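Local coordinates for protein NUDIX hydrolase (Alicyclobacillus acidocaldarius subsp. acidocaldarius, PDB 3QSJ) that probably hydrolyses phosphorus-containing acid anhydrides and holds a calcium ion at its metal site, at residues D6-A11 with G46-P51; A10-V15 with F152-F157. All blocks are in the same frame, centred on the assembly; numbering follows the deposited sequence.

Contact 1 (D6-A11 with G46-P51); sequences DIRKAA and GGAADP. With CA (calcium ion), chain B.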
loop_
_atom_site.group_PDB
_atom_site.type_symbol
_atom_site.label_atom_id
_atom_site.label_comp_id
_atom_site.label_asym_id
_atom_site.label_seq_id
_atom_site.Cartn_x
_atom_site.Cartn_y
_atom_site.Cartn_z
ATOM N N ASP A 6 21.147 2.194 -8.170
ATOM C CA ASP A 6 20.636 1.934 -6.806
ATOM C C ASP A 6 19.439 0.983 -6.922
ATOM O O ASP A 6 18.618 1.166 -7.824
ATOM C CB ASP A 6 20.062 3.252 -6.220
ATOM C CG ASP A 6 21.099 4.313 -5.904
ATOM O OD1 ASP A 6 22.153 3.959 -5.334
ATOM O OD2 ASP A 6 20.818 5.510 -6.150
ATOM N N ILE A 7 19.305 -0.007 -6.024
ATOM C CA ILE A 7 18.102 -0.859 -5.999
ATOM C C ILE A 7 17.371 -0.389 -4.745
ATOM O O ILE A 7 17.790 -0.698 -3.607
ATOM C CB ILE A 7 18.481 -2.349 -5.952
ATOM C CG1 ILE A 7 19.234 -2.749 -7.215
ATOM C CG2 ILE A 7 17.215 -3.235 -5.771
ATOM C CD1 ILE A 7 20.043 -4.135 -6.983
ATOM N N ARG A 8 16.372 0.451 -4.950
ATOM C CA ARG A 8 15.746 1.147 -3.828
ATOM C C ARG A 8 14.717 0.299 -3.084
ATOM O O ARG A 8 13.771 -0.167 -3.697
ATOM C CB ARG A 8 15.142 2.467 -4.326
ATOM C CG ARG A 8 14.647 3.384 -3.198
ATOM C CD ARG A 8 15.558 4.585 -3.014
ATOM N NE ARG A 8 15.265 5.333 -1.787
ATOM C CZ ARG A 8 14.660 6.519 -1.753
ATOM N NH1 ARG A 8 14.442 7.127 -0.594
ATOM N NH2 ARG A 8 14.242 7.093 -2.876
ATOM N N LYS A 9 14.921 0.058 -1.772
ATOM C CA LYS A 9 13.908 -0.659 -0.979
ATOM C C LYS A 9 12.592 0.162 -0.932
ATOM O O LYS A 9 12.609 1.388 -0.680
ATOM C CB LYS A 9 14.393 -0.897 0.453
ATOM C CG LYS A 9 15.477 -2.014 0.505
ATOM C CD LYS A 9 14.842 -3.385 0.453
ATOM C CE LYS A 9 15.928 -4.461 0.624
ATOM N NZ LYS A 9 16.821 -4.162 1.785
ATOM N N ALA A 10 11.467 -0.511 -1.182
ATOM C CA ALA A 10 10.133 0.109 -1.203
ATOM C C ALA A 10 9.098 -0.889 -0.754
ATOM O O ALA A 10 9.394 -2.097 -0.604
ATOM C CB ALA A 10 9.811 0.530 -2.648
ATOM N N ALA A 11 7.868 -0.387 -0.561
ATOM C CA ALA A 11 6.751 -1.271 -0.201
ATOM C C ALA A 11 5.496 -0.681 -0.679
ATOM O O ALA A 11 5.361 0.552 -0.850
ATOM C CB ALA A 11 6.662 -1.473 1.312
ATOM N N GLY A 46 2.150 3.338 -2.219
ATOM C CA GLY A 46 3.436 2.765 -1.808
ATOM C C GLY A 46 4.584 3.715 -2.008
ATOM O O GLY A 46 4.389 4.866 -2.414
ATOM N N GLY A 47 5.782 3.263 -1.724
ATOM C CA GLY A 47 6.924 4.134 -1.947
ATOM C C GLY A 47 8.138 3.636 -1.215
ATOM O O GLY A 47 8.138 2.551 -0.627
ATOM N N ALA A 48 9.162 4.453 -1.246
ATOM C CA ALA A 48 10.485 4.115 -0.730
ATOM C C ALA A 48 10.455 4.071 0.759
ATOM O O ALA A 48 9.797 4.901 1.427
ATOM C CB ALA A 48 11.528 5.156 -1.227
ATOM N N ALA A 49 11.244 3.119 1.313
ATOM C CA ALA A 49 11.432 3.017 2.750
ATOM C C ALA A 49 12.060 4.302 3.312
ATOM O O ALA A 49 12.892 4.931 2.650
ATOM C CB ALA A 49 12.341 1.810 3.094
ATOM N N ASP A 50 11.661 4.683 4.534
ATOM C CA ASP A 50 12.208 5.856 5.267
ATOM C C ASP A 50 12.797 5.332 6.598
ATOM O O ASP A 50 12.262 4.348 7.128
ATOM C CB ASP A 50 11.066 6.846 5.552
ATOM C CG ASP A 50 11.436 8.109 6.364
ATOM O OD1 ASP A 50 11.946 9.083 5.757
ATOM O OD2 ASP A 50 11.295 8.084 7.625
ATOM N N PRO A 51 13.815 5.999 7.193
ATOM C CA PRO A 51 14.392 5.494 8.468
ATOM C C PRO A 51 13.381 5.354 9.590
ATOM O O PRO A 51 13.508 4.418 10.373
ATOM C CB PRO A 51 15.430 6.558 8.840
ATOM C CG PRO A 51 15.846 7.161 7.493
ATOM C CD PRO A 51 14.596 7.145 6.656
HETATM CA CA CA B . 3.999 7.156 -2.367
HETATM O O HOH W 1 14.388 3.292 0.289
HETATM O O HOH W 2 6.155 7.921 -2.792
HETATM O O HOH W 3 3.461 9.051 -0.856
#
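The strand that opens the Nudix fold pairs here, antiparallel, with the end of the strand 42-48 that supplies a metal ligand, Ala10 and Ala11 lying against Gly47 and Ala48. Ala11 and Gly47 form a hydrogen-bonded pair: Ala11 N gives its hydrogen to Gly47 O at 3.0 Å, and Gly47 N returns one to Ala11 O at 2.9 Å. Ala10 and Ala48 follow as a non-hydrogen-bonded pair whose CA atoms are 4.0 Å apart and whose methyl groups diverge. Beyond it Ala49 N reaches Lys9 O at 3.0 Å with an almost straight hydrogen (171°). A water donates to Lys9 O and to Ala49 O and accepts a weak bond from Arg8 NE, so Lys9 O receives two hydrogens. The Arg8 chain is bent at chi2 (107°), where CD leaves it, and the guanidinium lies against Ala48: the methyl CB sits over the centre of one face, 3.5 Å from Arg8 CZ. At the other end Gly46 O binds calcium at 2.3 Å, a site completed by waters and by Glu82 and Glu86. Gly46 CA comes within 3.1 Å of Ala11 O. The peptide whose oxygen, Gly46 O, binds the calcium thus gives its own N-H, that of Gly47, to Ala11 O, while Gly47 O, of the following peptide, takes the hydrogen of Ala11 N. The ligand peptide is thereby held in the sheet, and the ion would probably polarise its N-H and strengthen the bond to Ala11 O.

Contact 2 (A10-V15 with F152-F157); sequences AATLVV and FDTRFF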
loop_
_atom_site.group_PDB
_atom_site.type_symbol
_atom_site.label_atom_id
_atom_site.label_comp_id
_atom_site.label_asym_id
_atom_site.label_seq_id
_atom_site.Cartn_x
_atom_site.Cartn_y
_atom_site.Cartn_z
ATOM N N ALA A 10 11.467 -0.511 -1.182
ATOM C CA ALA A 10 10.133 0.109 -1.203
ATOM C C ALA A 10 9.098 -0.889 -0.754
ATOM O O ALA A 10 9.394 -2.097 -0.604
ATOM C CB ALA A 10 9.811 0.530 -2.648
ATOM N N ALA A 11 7.868 -0.387 -0.561
ATOM C CA ALA A 11 6.751 -1.271 -0.201
ATOM C C ALA A 11 5.496 -0.681 -0.679
ATOM O O ALA A 11 5.361 0.552 -0.850
ATOM C CB ALA A 11 6.662 -1.473 1.312
ATOM N N THR A 12 4.555 -1.572 -0.932
ATOM C CA THR A 12 3.260 -1.236 -1.493
ATOM C C THR A 12 2.162 -1.933 -0.708
ATOM O O THR A 12 2.308 -3.105 -0.360
ATOM C CB THR A 12 3.245 -1.672 -2.974
ATOM O OG1 THR A 12 4.266 -0.939 -3.656
ATOM C CG2 THR A 12 1.948 -1.289 -3.639
ATOM N N LEU A 13 1.020 -1.245 -0.565
ATOM C CA LEU A 13 -0.123 -1.796 0.171
ATOM C C LEU A 13 -1.278 -2.005 -0.763
ATOM O O LEU A 13 -1.739 -1.081 -1.446
ATOM C CB LEU A 13 -0.566 -0.875 1.329
ATOM C CG LEU A 13 -1.513 -1.534 2.342
ATOM C CD1 LEU A 13 -0.862 -2.792 2.946
ATOM C CD2 LEU A 13 -1.917 -0.490 3.427
ATOM N N VAL A 14 -1.819 -3.241 -0.738
ATOM C CA VAL A 14 -2.927 -3.638 -1.593
ATOM C C VAL A 14 -4.092 -3.708 -0.623
ATOM O O VAL A 14 -4.176 -4.662 0.184
ATOM C CB VAL A 14 -2.632 -4.998 -2.273
ATOM C CG1 VAL A 14 -3.783 -5.398 -3.219
ATOM C CG2 VAL A 14 -1.294 -4.954 -3.030
ATOM N N VAL A 15 -4.960 -2.697 -0.678
ATOM C CA VAL A 15 -6.100 -2.600 0.265
ATOM C C VAL A 15 -7.328 -3.084 -0.478
ATOM O O VAL A 15 -7.724 -2.498 -1.498
ATOM C CB VAL A 15 -6.270 -1.141 0.768
ATOM C CG1 VAL A 15 -7.352 -1.070 1.855
ATOM C CG2 VAL A 15 -4.937 -0.574 1.294
ATOM N N PHE A 152 13.682 -0.782 -8.046
ATOM C CA PHE A 152 13.200 -0.912 -6.698
ATOM C C PHE A 152 13.233 -2.355 -6.300
ATOM O O PHE A 152 13.055 -3.247 -7.147
ATOM C CB PHE A 152 11.729 -0.462 -6.549
ATOM C CG PHE A 152 11.525 0.988 -6.871
ATOM C CD1 PHE A 152 11.809 1.974 -5.920
ATOM C CD2 PHE A 152 11.207 1.386 -8.167
ATOM C CE1 PHE A 152 11.763 3.334 -6.261
ATOM C CE2 PHE A 152 11.106 2.746 -8.491
ATOM C CZ PHE A 152 11.373 3.702 -7.529
ATOM N N ASP A 153 13.268 -2.572 -4.991
ATOM C CA ASP A 153 13.106 -3.936 -4.470
ATOM C C ASP A 153 11.899 -3.762 -3.590
ATOM O O ASP A 153 12.003 -3.181 -2.496
ATOM C CB ASP A 153 14.344 -4.299 -3.667
ATOM C CG ASP A 153 14.317 -5.667 -3.040
ATOM O OD1 ASP A 153 13.235 -6.254 -2.941
ATOM O OD2 ASP A 153 15.386 -6.148 -2.654
ATOM N N THR A 154 10.720 -4.142 -4.111
ATOM C CA THR A 154 9.448 -3.762 -3.482
ATOM C C THR A 154 8.748 -4.905 -2.786
ATOM O O THR A 154 8.576 -5.975 -3.388
ATOM C CB THR A 154 8.532 -3.198 -4.565
ATOM O OG1 THR A 154 9.212 -2.104 -5.229
ATOM C CG2 THR A 154 7.159 -2.692 -3.952
ATOM N N ARG A 155 8.352 -4.677 -1.530
ATOM C CA ARG A 155 7.659 -5.660 -0.698
ATOM C C ARG A 155 6.178 -5.350 -0.808
ATOM O O ARG A 155 5.787 -4.224 -0.561
ATOM C CB ARG A 155 8.115 -5.555 0.761
ATOM C CG ARG A 155 8.060 -6.901 1.535
ATOM C CD ARG A 155 9.074 -7.975 1.055
ATOM N NE ARG A 155 10.430 -7.454 0.944
ATOM C CZ ARG A 155 11.385 -7.548 1.888
ATOM N NH1 ARG A 155 11.126 -8.142 3.057
ATOM N NH2 ARG A 155 12.574 -7.013 1.690
ATOM N N PHE A 156 5.348 -6.333 -1.145
ATOM C CA PHE A 156 3.907 -6.118 -1.303
ATOM C C PHE A 156 3.154 -6.750 -0.076
ATOM O O PHE A 156 3.373 -7.897 0.297
ATOM C CB PHE A 156 3.404 -6.867 -2.584
ATOM C CG PHE A 156 3.753 -6.105 -3.843
ATOM C CD1 PHE A 156 2.795 -5.344 -4.489
ATOM C CD2 PHE A 156 5.070 -6.039 -4.292
ATOM C CE1 PHE A 156 3.126 -4.554 -5.628
ATOM C CE2 PHE A 156 5.406 -5.242 -5.431
ATOM C CZ PHE A 156 4.435 -4.505 -6.063
ATOM N N PHE A 157 2.225 -5.993 0.474
ATOM C CA PHE A 157 1.401 -6.404 1.590
ATOM C C PHE A 157 -0.041 -6.243 1.185
ATOM O O PHE A 157 -0.415 -5.298 0.431
ATOM C CB PHE A 157 1.697 -5.535 2.851
ATOM C CG PHE A 157 3.080 -5.821 3.362
ATOM C CD1 PHE A 157 3.315 -6.908 4.209
ATOM C CD2 PHE A 157 4.144 -5.005 3.008
ATOM C CE1 PHE A 157 4.607 -7.160 4.694
ATOM C CE2 PHE A 157 5.438 -5.279 3.471
ATOM C CZ PHE A 157 5.672 -6.427 4.212
#
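Thr12 and Thr154 both turn CG2 anti to the backbone N (chi1 of Thr12 -62° and of Thr154 -56°, measured to OG1), and the methyl of Thr154 lies against the hydroxyl of Thr12, CG2 to OG1 3.4 Å, as the two side chains cross obliquely. Phe156 places CG anti to its carbonyl carbon (chi1 -78°), and its ring lies beside Thr12 with the two side chains pointing the same way. Thr12 CB stands over one face of that ring in a CH-pi contact, offset toward the rim and 4.2 Å from the centroid, while Val14 CG2 meets the same ring at its edge. On this face of the sheet Ala10 CB also touches Thr154 OG1 and Phe152 CD1, the latter at 4.1 Å. The opposite face carries Ala11, Leu13, Arg155 and Phe157; there Leu13 and Phe157 cross at about a right angle, and Leu13 CD1 packs on Phe157 CB at 3.8 Å. Five backbone hydrogen bonds join these parallel strands, alternating in direction: Ala10 N to Asp153 O, Arg155 N to Ala10 O, Thr12 N to Arg155 O, Phe157 N to Thr12 O and Val14 N to Phe157 O, the last the shortest at 2.8 Å. Ala10 and Thr12 thus use both N and O toward this one neighbour. The charged ends turn elsewhere, Asp153 to Arg141 and Arg155 to Asp71 and Asp72. Helix 72-87 covers Leu13, Arg155 and Phe157, helix 198-209 packs on Val14 and Phe156, and strand 137-143 lies along the far side of strand 151-160, so the pair forms the interior of the sheet between helices, as in the alpha/beta/alpha Nudix sandwich.

From the N terminus, strand 7-18 takes part in both contacts, and Ala10 and Ala11 belong to each. Contact 1 closes the shorter loop: 34 residues, including strand 24-31, lead from 6-11 to 46-51. Contact 2 closes a much longer one, 136 residues that take in helix 72-87 and strand 137-143 before strand 151-160 returns. The pairing of Ala10 with Ala48 lies inside that of Ala10 with Thr154, and the two loops do not cross. Strand 7-18 therefore stands between 42-48, antiparallel, and 151-160, parallel, and joins the strand that supplies Gly46, one of the calcium ligands, to strand 151-160. Arg8 O and Asp153 N, probably hydrogen-bonded at 2.8 Å, continue the parallel pairing into contact 1.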